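Local coordinates for CRISPR-associated endonuclease/helicase Cas3 (Thermus thermophilus HB8, PDB 3SK9), which serves in CRISPR immunity as a metal-dependent single-stranded DNA endonuclease and helicase, represented here by its N-terminal HD nuclease domain, at residues A11-A14 with L15-K18; P22-L26 with L27-L31; W172-E175 with E176-R180; S217-P220 with Y221-P225. All coordinates share one frame; numbering follows the deposited sequence.

Contact 1: residues A11-A14 with L15-K18; sequences AALA and LWAK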
loop_
_atom_site.group_PDB
_atom_site.type_symbol
_atom_site.label_atom_id
_atom_site.label_comp_id
_atom_site.label_asym_id
_atom_site.label_seq_id
_atom_site.Cartn_x
_atom_site.Cartn_y
_atom_site.Cartn_z
ATOM N N ALA A 11 -10.041 -17.336 2.031
ATOM C CA ALA A 11 -9.903 -16.398 3.145
ATOM C C ALA A 11 -8.837 -16.908 4.094
ATOM O O ALA A 11 -8.073 -16.128 4.638
ATOM C CB ALA A 11 -11.201 -16.214 3.894
ATOM N N ALA A 12 -8.816 -18.215 4.340
ATOM C CA ALA A 12 -7.796 -18.764 5.234
ATOM C C ALA A 12 -6.387 -18.594 4.662
ATOM O O ALA A 12 -5.457 -18.265 5.395
ATOM C CB ALA A 12 -8.063 -20.263 5.517
ATOM N N LEU A 13 -6.229 -18.873 3.363
ATOM C CA LEU A 13 -4.984 -18.689 2.668
ATOM C C LEU A 13 -4.566 -17.212 2.746
ATOM O O LEU A 13 -3.407 -16.889 3.014
ATOM C CB LEU A 13 -5.144 -19.047 1.214
ATOM C CG LEU A 13 -3.821 -19.052 0.438
ATOM C CD1 LEU A 13 -2.793 -19.933 1.145
ATOM C CD2 LEU A 13 -4.030 -19.508 -1.003
ATOM N N ALA A 14 -5.522 -16.326 2.517
ATOM C CA ALA A 14 -5.215 -14.872 2.537
ATOM C C ALA A 14 -4.733 -14.436 3.919
ATOM O O ALA A 14 -3.746 -13.694 4.014
ATOM C CB ALA A 14 -6.456 -14.032 2.142
ATOM N N LEU A 15 -5.436 -14.876 4.977
ATOM C CA LEU A 15 -5.045 -14.559 6.354
ATOM C C LEU A 15 -3.741 -15.245 6.815
ATOM O O LEU A 15 -3.025 -14.719 7.673
ATOM C CB LEU A 15 -6.193 -14.849 7.323
ATOM C CG LEU A 15 -7.458 -13.966 7.069
ATOM C CD1 LEU A 15 -8.765 -14.459 7.792
ATOM C CD2 LEU A 15 -7.190 -12.518 7.416
ATOM N N TRP A 16 -3.403 -16.372 6.200
ATOM C CA TRP A 16 -2.203 -17.121 6.569
ATOM C C TRP A 16 -0.939 -16.485 6.039
ATOM O O TRP A 16 0.130 -16.655 6.625
ATOM C CB TRP A 16 -2.288 -18.579 6.076
ATOM C CG TRP A 16 -0.996 -19.365 6.212
ATOM C CD1 TRP A 16 -0.555 -20.058 7.333
ATOM C CD2 TRP A 16 -0.000 -19.581 5.193
ATOM N NE1 TRP A 16 0.654 -20.663 7.056
ATOM C CE2 TRP A 16 1.022 -20.375 5.763
ATOM C CE3 TRP A 16 0.133 -19.170 3.866
ATOM C CZ2 TRP A 16 2.153 -20.770 5.037
ATOM C CZ3 TRP A 16 1.275 -19.565 3.150
ATOM C CH2 TRP A 16 2.262 -20.361 3.744
ATOM N N ALA A 17 -1.035 -15.782 4.906
ATOM C CA ALA A 17 0.123 -15.098 4.334
ATOM C C ALA A 17 0.736 -14.185 5.379
ATOM O O ALA A 17 0.009 -13.458 6.034
ATOM C CB ALA A 17 -0.294 -14.304 3.126
ATOM N N LYS A 18 2.049 -14.264 5.561
ATOM C CA LYS A 18 2.759 -13.431 6.556
ATOM C C LYS A 18 3.546 -12.249 5.967
ATOM O O LYS A 18 3.943 -12.273 4.792
ATOM C CB LYS A 18 3.760 -14.303 7.328
ATOM C CG LYS A 18 3.119 -15.605 7.867
ATOM C CD LYS A 18 2.062 -15.295 8.906
ATOM C CE LYS A 18 1.662 -16.564 9.717
ATOM N NZ LYS A 18 1.451 -17.692 8.795
HETATM O O HOH W 1 -2.521 -12.057 5.772
#
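Leu-15 and Ala-11 meet one turn apart at the end of the short helix 10-16. The side chain of Leu-15 starts beside the carbonyl oxygen of the earlier residue: its CB lies near Ala-11 O, and CG comes closer still, 3.3 Å from Ala-11 O. With CG anti to the carbonyl carbon (chi1 -63°), the chain turns back along the preceding turn, which brings CD1 past that same oxygen while CD2 leaves for the next helix and touches Leu-27. Ala-11 O also accepts the backbone N-H of Leu-15, at 2.9 Å and nearly straight (166°). The next helical bond, Trp-16 N to Ala-12 O, is more bent. The last, from Ala-17 N to Leu-13 O at 3.2 Å, is made at the end of the helix, where Ala-17 leaves helical geometry. Beyond it the chain is tied back by Lys-18, whose NZ donates to Trp-16 O at 2.7 Å in the carbonyl plane. On another side of the helix, Leu-13 CD1 approaches Trp-16 CE3 at 4.1 Å, the two side chains slanting past one another. Ala-11 and Ala-14 pack on Trp-172 of helix 165-181, Ala-14 also touching Leu-173, and Ala-17 abuts Leu-26 at the start of helix 26-43.

Contact 2: residues P22-L26 with L27-L31; sequences PFHPL and LAHML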
loop_
_atom_site.group_PDB
_atom_site.type_symbol
_atom_site.label_atom_id
_atom_site.label_comp_id
_atom_site.label_asym_id
_atom_site.label_seq_id
_atom_site.Cartn_x
_atom_site.Cartn_y
_atom_site.Cartn_z
ATOM N N PRO A 22 6.431 -14.458 11.380
ATOM C CA PRO A 22 5.362 -15.474 11.443
ATOM C C PRO A 22 4.125 -15.048 12.246
ATOM O O PRO A 22 3.027 -15.557 12.067
ATOM C CB PRO A 22 6.041 -16.648 12.157
ATOM C CG PRO A 22 7.489 -16.430 11.970
ATOM C CD PRO A 22 7.705 -14.953 11.923
ATOM N N PHE A 23 4.290 -14.113 13.161
ATOM C CA PHE A 23 3.164 -13.676 13.956
ATOM C C PHE A 23 2.512 -12.379 13.426
ATOM O O PHE A 23 1.682 -11.782 14.118
ATOM C CB PHE A 23 3.610 -13.504 15.436
ATOM C CG PHE A 23 4.137 -14.790 16.047
ATOM C CD1 PHE A 23 3.260 -15.781 16.430
ATOM C CD2 PHE A 23 5.501 -15.016 16.161
ATOM C CE1 PHE A 23 3.717 -16.980 16.955
ATOM C CE2 PHE A 23 5.982 -16.209 16.701
ATOM C CZ PHE A 23 5.074 -17.190 17.114
ATOM N N HIS A 24 2.884 -11.952 12.204
ATOM C CA HIS A 24 2.366 -10.678 11.638
ATOM C C HIS A 24 1.751 -11.000 10.275
ATOM O O HIS A 24 2.463 -11.218 9.300
ATOM C CB HIS A 24 3.530 -9.690 11.500
ATOM C CG HIS A 24 3.114 -8.271 11.217
ATOM N ND1 HIS A 24 2.163 -7.606 11.960
ATOM C CD2 HIS A 24 3.602 -7.365 10.332
ATOM C CE1 HIS A 24 2.044 -6.367 11.521
ATOM N NE2 HIS A 24 2.896 -6.196 10.516
ATOM N N PRO A 25 0.431 -11.139 10.228
ATOM C CA PRO A 25 -0.179 -11.459 8.940
ATOM C C PRO A 25 0.087 -10.344 7.905
ATOM O O PRO A 25 0.135 -9.162 8.291
ATOM C CB PRO A 25 -1.694 -11.522 9.282
ATOM C CG PRO A 25 -1.745 -11.962 10.737
ATOM C CD PRO A 25 -0.514 -11.281 11.370
ATOM N N LEU A 26 0.161 -10.709 6.632
ATOM C CA LEU A 26 0.310 -9.734 5.556
ATOM C C LEU A 26 -0.833 -8.721 5.675
ATOM O O LEU A 26 -0.612 -7.523 5.516
ATOM C CB LEU A 26 0.239 -10.425 4.203
ATOM C CG LEU A 26 0.361 -9.502 2.973
ATOM C CD1 LEU A 26 1.593 -8.630 3.067
ATOM C CD2 LEU A 26 0.425 -10.399 1.717
ATOM N N LEU A 27 -2.063 -9.176 5.955
ATOM C CA LEU A 27 -3.187 -8.219 5.991
ATOM C C LEU A 27 -2.983 -7.148 7.071
ATOM O O LEU A 27 -3.364 -5.976 6.881
ATOM C CB LEU A 27 -4.510 -8.948 6.269
ATOM C CG LEU A 27 -5.734 -8.052 6.384
ATOM C CD1 LEU A 27 -6.031 -7.280 5.098
ATOM C CD2 LEU A 27 -6.929 -8.943 6.799
ATOM N N ALA A 28 -2.394 -7.540 8.211
ATOM C CA ALA A 28 -2.091 -6.592 9.283
ATOM C C ALA A 28 -1.107 -5.542 8.775
ATOM O O ALA A 28 -1.269 -4.347 9.049
ATOM C CB ALA A 28 -1.527 -7.304 10.493
ATOM N N HIS A 29 -0.076 -5.977 8.052
ATOM C CA HIS A 29 0.898 -5.047 7.522
ATOM C C HIS A 29 0.236 -4.122 6.507
ATOM O O HIS A 29 0.520 -2.934 6.462
ATOM C CB HIS A 29 2.057 -5.792 6.865
ATOM C CG HIS A 29 3.077 -4.871 6.275
ATOM N ND1 HIS A 29 3.863 -4.047 7.044
ATOM C CD2 HIS A 29 3.414 -4.617 4.987
ATOM C CE1 HIS A 29 4.648 -3.326 6.261
ATOM N NE2 HIS A 29 4.398 -3.654 5.007
ATOM N N MET A 30 -0.655 -4.655 5.682
ATOM C CA MET A 30 -1.324 -3.805 4.659
ATOM C C MET A 30 -2.224 -2.760 5.319
ATOM O O MET A 30 -2.265 -1.580 4.921
ATOM C CB MET A 30 -2.142 -4.675 3.663
ATOM C CG MET A 30 -1.297 -5.554 2.672
ATOM S SD MET A 30 -2.371 -6.840 1.877
ATOM C CE MET A 30 -3.449 -5.810 0.894
ATOM N N LEU A 31 -2.933 -3.160 6.365
ATOM C CA LEU A 31 -3.816 -2.201 7.031
ATOM C C LEU A 31 -3.002 -1.157 7.818
ATOM O O LEU A 31 -3.396 0.045 7.889
ATOM C CB LEU A 31 -4.798 -2.914 7.942
ATOM C CG LEU A 31 -5.880 -3.746 7.260
ATOM C CD1 LEU A 31 -6.624 -4.603 8.315
ATOM C CD2 LEU A 31 -6.856 -2.859 6.483
HETATM O O HOH W 2 2.941 -3.476 9.749
#
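His-24 reaches over the first turn of helix 26-43, an HD-domain helix that carries the metal-binding His-29 and has Pro-25 as its N-cap residue. The imidazole of His-24 is brought there by a chi1 of -168°, which sets CG anti to the backbone N; its CE1 then lies 3.8 Å from Ala-28 CB and its NE2 an equal distance from His-29 CB. A water in the plane of the His-24 ring joins the two histidines, 2.8 Å from His-24 NE2 and 2.9 Å from His-29 ND1. Pro-25 follows, its CD packed against Ala-28 CB, while its carbonyl oxygen takes the N-H of His-29, a bond of the helix's first turn. The imidazole of His-29 is held at ND1 through the water and at NE2 by Asp-210, a fellow ligand of the divalent metal site; its side chain also touches Asp-75, another of those ligands. Leu-26 comes last. Its carbonyl oxygen accepts Met-30 N at 2.9 Å, and its side chain meets the thioether of Met-30, with Leu-26 CG 4.0 Å from Met-30 SD.

Contact 3: residues W172-E175 with E176-R180; sequences WLLE and EVFRR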
loop_
_atom_site.group_PDB
_atom_site.type_symbol
_atom_site.label_atom_id
_atom_site.label_comp_id
_atom_site.label_asym_id
_atom_site.label_seq_id
_atom_site.Cartn_x
_atom_site.Cartn_y
_atom_site.Cartn_z
ATOM N N TRP A 172 -9.179 -11.232 -2.532
ATOM C CA TRP A 172 -9.778 -11.127 -1.184
ATOM C C TRP A 172 -9.072 -10.074 -0.326
ATOM O O TRP A 172 -9.714 -9.215 0.305
ATOM C CB TRP A 172 -9.732 -12.497 -0.488
ATOM C CG TRP A 172 -10.548 -12.584 0.818
ATOM C CD1 TRP A 172 -11.814 -13.109 0.984
ATOM C CD2 TRP A 172 -10.102 -12.203 2.122
ATOM N NE1 TRP A 172 -12.198 -13.017 2.306
ATOM C CE2 TRP A 172 -11.169 -12.465 3.027
ATOM C CE3 TRP A 172 -8.921 -11.632 2.611
ATOM C CZ2 TRP A 172 -11.073 -12.185 4.395
ATOM C CZ3 TRP A 172 -8.821 -11.360 3.965
ATOM C CH2 TRP A 172 -9.903 -11.623 4.839
ATOM N N LEU A 173 -7.746 -10.082 -0.360
ATOM C CA LEU A 173 -6.995 -9.116 0.446
ATOM C C LEU A 173 -7.225 -7.661 -0.007
ATOM O O LEU A 173 -7.421 -6.748 0.808
ATOM C CB LEU A 173 -5.500 -9.434 0.354
ATOM C CG LEU A 173 -5.038 -10.622 1.190
ATOM C CD1 LEU A 173 -3.694 -11.031 0.778
ATOM C CD2 LEU A 173 -5.068 -10.303 2.722
ATOM N N LEU A 174 -7.161 -7.426 -1.309
ATOM C CA LEU A 174 -7.480 -6.079 -1.814
ATOM C C LEU A 174 -8.895 -5.616 -1.404
ATOM O O LEU A 174 -9.102 -4.487 -0.992
ATOM C CB LEU A 174 -7.370 -6.065 -3.337
ATOM C CG LEU A 174 -7.719 -4.668 -3.917
ATOM C CD1 LEU A 174 -6.932 -4.466 -5.189
ATOM C CD2 LEU A 174 -9.250 -4.520 -4.166
ATOM N N GLU A 175 -9.886 -6.495 -1.526
ATOM C CA GLU A 175 -11.235 -6.130 -1.151
ATOM C C GLU A 175 -11.295 -5.822 0.352
ATOM O O GLU A 175 -11.957 -4.885 0.776
ATOM C CB GLU A 175 -12.183 -7.277 -1.564
ATOM C CG GLU A 175 -13.613 -6.928 -1.598
ATOM C CD GLU A 175 -13.947 -5.822 -2.578
ATOM O OE1 GLU A 175 -13.327 -5.726 -3.672
ATOM O OE2 GLU A 175 -14.846 -5.026 -2.207
ATOM N N GLU A 176 -10.580 -6.579 1.179
ATOM C CA GLU A 176 -10.612 -6.321 2.622
ATOM C C GLU A 176 -10.069 -4.923 3.011
ATOM O O GLU A 176 -10.584 -4.295 3.905
ATOM C CB GLU A 176 -9.858 -7.420 3.354
ATOM C CG GLU A 176 -9.944 -7.383 4.848
ATOM C CD GLU A 176 -11.247 -7.958 5.417
ATOM O OE1 GLU A 176 -12.172 -8.323 4.659
ATOM O OE2 GLU A 176 -11.378 -8.034 6.646
ATOM N N VAL A 177 -8.972 -4.515 2.395
ATOM C CA VAL A 177 -8.391 -3.205 2.643
ATOM C C VAL A 177 -9.333 -2.114 2.148
ATOM O O VAL A 177 -9.658 -1.218 2.899
ATOM C CB VAL A 177 -7.030 -3.094 1.947
ATOM C CG1 VAL A 177 -6.480 -1.656 2.069
ATOM C CG2 VAL A 177 -6.039 -4.114 2.593
ATOM N N PHE A 178 -9.800 -2.200 0.898
ATOM C CA PHE A 178 -10.716 -1.161 0.379
ATOM C C PHE A 178 -11.972 -1.033 1.228
ATOM O O PHE A 178 -12.434 0.072 1.546
ATOM C CB PHE A 178 -11.091 -1.443 -1.078
ATOM C CG PHE A 178 -10.102 -0.895 -2.052
ATOM C CD1 PHE A 178 -10.428 0.184 -2.853
ATOM C CD2 PHE A 178 -8.810 -1.377 -2.095
ATOM C CE1 PHE A 178 -9.499 0.733 -3.722
ATOM C CE2 PHE A 178 -7.862 -0.825 -2.984
ATOM C CZ PHE A 178 -8.212 0.211 -3.796
ATOM N N ARG A 179 -12.517 -2.168 1.627
ATOM C CA ARG A 179 -13.712 -2.146 2.470
ATOM C C ARG A 179 -13.461 -1.539 3.860
ATOM O O ARG A 179 -14.245 -0.727 4.333
ATOM C CB ARG A 179 -14.285 -3.550 2.607
ATOM C CG ARG A 179 -15.573 -3.592 3.442
ATOM C CD ARG A 179 -16.239 -4.969 3.371
ATOM N NE ARG A 179 -15.279 -6.071 3.505
ATOM C CZ ARG A 179 -14.899 -6.847 2.486
ATOM N NH1 ARG A 179 -15.406 -6.664 1.272
ATOM N NH2 ARG A 179 -14.041 -7.830 2.682
ATOM N N ARG A 180 -12.371 -1.936 4.508
ATOM C CA ARG A 180 -12.009 -1.387 5.813
ATOM C C ARG A 180 -11.774 0.139 5.809
ATOM O O ARG A 180 -12.099 0.799 6.782
ATOM C CB ARG A 180 -10.728 -2.028 6.392
ATOM C CG ARG A 180 -10.761 -3.461 6.625
ATOM C CD ARG A 180 -11.446 -3.719 7.899
ATOM N NE ARG A 180 -11.231 -5.114 8.071
ATOM C CZ ARG A 180 -10.437 -5.711 8.950
ATOM N NH1 ARG A 180 -9.864 -5.114 10.001
ATOM N NH2 ARG A 180 -10.332 -6.999 8.779
HETATM O O HOH W 3 -12.634 -9.641 0.935
#
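Trp-172 and Glu-176 lie side by side on successive turns of helix 165-181, pointing the same way, and Glu-176 belongs to a salt-bridge network with Glu-175, Arg-179 and Arg-180. The carboxylate runs nearly parallel to the indole, their planes 11° apart, with OE1 over one face near the rim and CD 3.9 Å from Trp-172 CH2. A bend at chi2 (79°) folds the glutamate into this position. Its two oxygens serve different arginines: OE1 is met nearly along its C-O axis by Arg-179 NH2 at 2.8 Å, and OE2 uses its anti lone pair for Arg-180 NH2 at 2.6 Å. Each oxygen lies near the plane of its guanidinium; two neighbouring positive charges probably favour the ionised carboxylate. Glu-175 approaches Arg-179 at about a right angle; their charged ends form a long salt bridge, while Glu-175 O sits over one guanidinium face. Glu-175 OE1 pairs with Lys-125. Elsewhere on the helix, buried Leu-174 meets Phe-178, the two CD2 atoms 3.8 Å apart, and both side chains touch Leu-73. The Phe-178 ring turns an edge to Leu-174 O, which also accepts the almost straight backbone bond from Phe-178 N (175°). A water spans the helix surface, donating to Trp-172 O at 3.0 Å and accepting from Arg-179 NH2 at 2.9 Å.

Contact 4: residues S217-P220 with Y221-P225; sequences SLFP and YGRDP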
loop_
_atom_site.group_PDB
_atom_site.type_symbol
_atom_site.label_atom_id
_atom_site.label_comp_id
_atom_site.label_asym_id
_atom_site.label_seq_id
_atom_site.Cartn_x
_atom_site.Cartn_y
_atom_site.Cartn_z
ATOM N N SER A 217 9.013 -1.630 16.087
ATOM C CA SER A 217 9.025 -0.803 17.283
ATOM C C SER A 217 7.864 0.184 17.257
ATOM O O SER A 217 7.437 0.668 18.299
ATOM C CB SER A 217 10.369 -0.082 17.459
ATOM O OG SER A 217 10.504 1.003 16.543
ATOM N N LEU A 218 7.364 0.494 16.060
ATOM C CA LEU A 218 6.248 1.433 15.896
ATOM C C LEU A 218 4.913 0.672 15.758
ATOM O O LEU A 218 3.845 1.130 16.216
ATOM C CB LEU A 218 6.489 2.279 14.619
ATOM C CG LEU A 218 7.760 3.155 14.735
ATOM C CD1 LEU A 218 8.019 3.948 13.453
ATOM C CD2 LEU A 218 7.653 4.069 15.977
ATOM N N PHE A 219 5.002 -0.488 15.098
ATOM C CA PHE A 219 3.840 -1.299 14.739
ATOM C C PHE A 219 4.130 -2.734 15.165
ATOM O O PHE A 219 4.499 -3.582 14.362
ATOM C CB PHE A 219 3.572 -1.190 13.218
ATOM C CG PHE A 219 2.769 0.031 12.856
ATOM C CD1 PHE A 219 3.390 1.239 12.521
ATOM C CD2 PHE A 219 1.384 -0.025 12.912
ATOM C CE1 PHE A 219 2.590 2.405 12.237
ATOM C CE2 PHE A 219 0.598 1.099 12.664
ATOM C CZ PHE A 219 1.185 2.296 12.311
ATOM N N PRO A 220 3.920 -3.016 16.448
ATOM C CA PRO A 220 4.319 -4.322 16.993
ATOM C C PRO A 220 3.617 -5.516 16.339
ATOM O O PRO A 220 2.449 -5.438 15.939
ATOM C CB PRO A 220 3.887 -4.238 18.473
ATOM C CG PRO A 220 3.639 -2.768 18.763
ATOM C CD PRO A 220 3.209 -2.177 17.444
ATOM N N TYR A 221 4.343 -6.637 16.255
ATOM C CA TYR A 221 3.779 -7.870 15.701
ATOM C C TYR A 221 2.821 -8.471 16.707
ATOM O O TYR A 221 3.010 -8.265 17.915
ATOM C CB TYR A 221 4.875 -8.890 15.396
ATOM C CG TYR A 221 5.957 -8.426 14.445
ATOM C CD1 TYR A 221 5.659 -7.622 13.322
ATOM C CD2 TYR A 221 7.284 -8.779 14.653
ATOM C CE1 TYR A 221 6.662 -7.212 12.440
ATOM C CE2 TYR A 221 8.292 -8.372 13.760
ATOM C CZ TYR A 221 7.965 -7.593 12.655
ATOM O OH TYR A 221 8.963 -7.185 11.784
ATOM N N GLY A 222 1.777 -9.162 16.225
ATOM C CA GLY A 222 0.883 -9.918 17.087
ATOM C C GLY A 222 -0.508 -9.330 17.270
ATOM O O GLY A 222 -1.292 -9.787 18.133
ATOM N N ARG A 223 -0.848 -8.338 16.450
ATOM C CA ARG A 223 -2.183 -7.745 16.492
ATOM C C ARG A 223 -2.982 -8.521 15.465
ATOM O O ARG A 223 -2.477 -8.829 14.385
ATOM C CB ARG A 223 -2.165 -6.224 16.180
ATOM C CG ARG A 223 -1.508 -5.404 17.341
ATOM C CD ARG A 223 -1.141 -3.980 16.981
ATOM N NE ARG A 223 -0.038 -4.005 16.036
ATOM C CZ ARG A 223 -0.082 -3.535 14.798
ATOM N NH1 ARG A 223 -1.176 -2.896 14.349
ATOM N NH2 ARG A 223 1.011 -3.673 14.022
ATOM N N ASP A 224 -4.244 -8.812 15.781
ATOM C CA ASP A 224 -5.071 -9.645 14.916
ATOM C C ASP A 224 -5.934 -8.802 14.004
ATOM O O ASP A 224 -6.870 -8.150 14.474
ATOM C CB ASP A 224 -5.969 -10.557 15.801
ATOM C CG ASP A 224 -6.903 -11.472 14.986
ATOM O OD1 ASP A 224 -7.668 -12.221 15.641
ATOM O OD2 ASP A 224 -6.912 -11.453 13.717
ATOM N N PRO A 225 -5.658 -8.847 12.680
ATOM C CA PRO A 225 -6.377 -8.005 11.735
ATOM C C PRO A 225 -7.830 -8.445 11.488
ATOM O O PRO A 225 -8.575 -7.731 10.846
ATOM C CB PRO A 225 -5.531 -8.119 10.451
ATOM C CG PRO A 225 -4.939 -9.503 10.519
ATOM C CD PRO A 225 -4.590 -9.640 12.009
#
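The guanidinium of Arg-223 and the ring of Phe-219 stand with their planes 56° apart, and Arg-223 NH2 comes to the edge of the phenyl ring, 3.8 Å from Phe-219 CD2, so this is neither a stack nor a cation lying over the face. At its own edge the guanidinium holds the carbonyl oxygen of Pro-220 almost in plane. Two nitrogens grip that oxygen side-on: Arg-223 NE at 2.9 Å and Arg-223 NH2 at 3.0 Å. NE lies in the carbonyl plane, whereas NH2 stands 37° out of it. A bend at chi3 (-69°) folds the arginine back toward Pro-220, whose CD is 4.0 Å from Arg-223 NE. Between these residues the chain turns at Gly-222, whose backbone takes a positive phi suited to glycine. Arg-223 thus bonds back to a backbone carbonyl within the loop joining helices 196-213 and 230-246. Arg-223 NH2 also forms a salt bridge with Asp-32 of helix 26-43, tying the loop to the helix that carries His-29. One cation therefore satisfies both a backbone oxygen and a carboxylate, and the paired N-H donors should restrict rotation of the guanidinium group.

The four contacts follow one another along the chain and cluster near the start of helix 26-43, although contacts 1 and 4 do not touch. Contacts 1 and 2 have centres about 9 Å apart and are joined by a probable backbone bond, Leu-26 N to Ala-17 O, across the link between helices 10-16 and 26-43. Contact 3 packs against both, its centre about 13 Å from each of theirs. The centres of contacts 2 and 4 are about 8 Å apart, and Tyr-221 meets the His-24 ring there; although the centres of contacts 3 and 4 are about 19 Å apart, Pro-225 O and Arg-180 NH2 probably bond. Helix 10-16, helix 165-181 and the loop 217-225 thus all pack on the beginning of the helix that carries His-29.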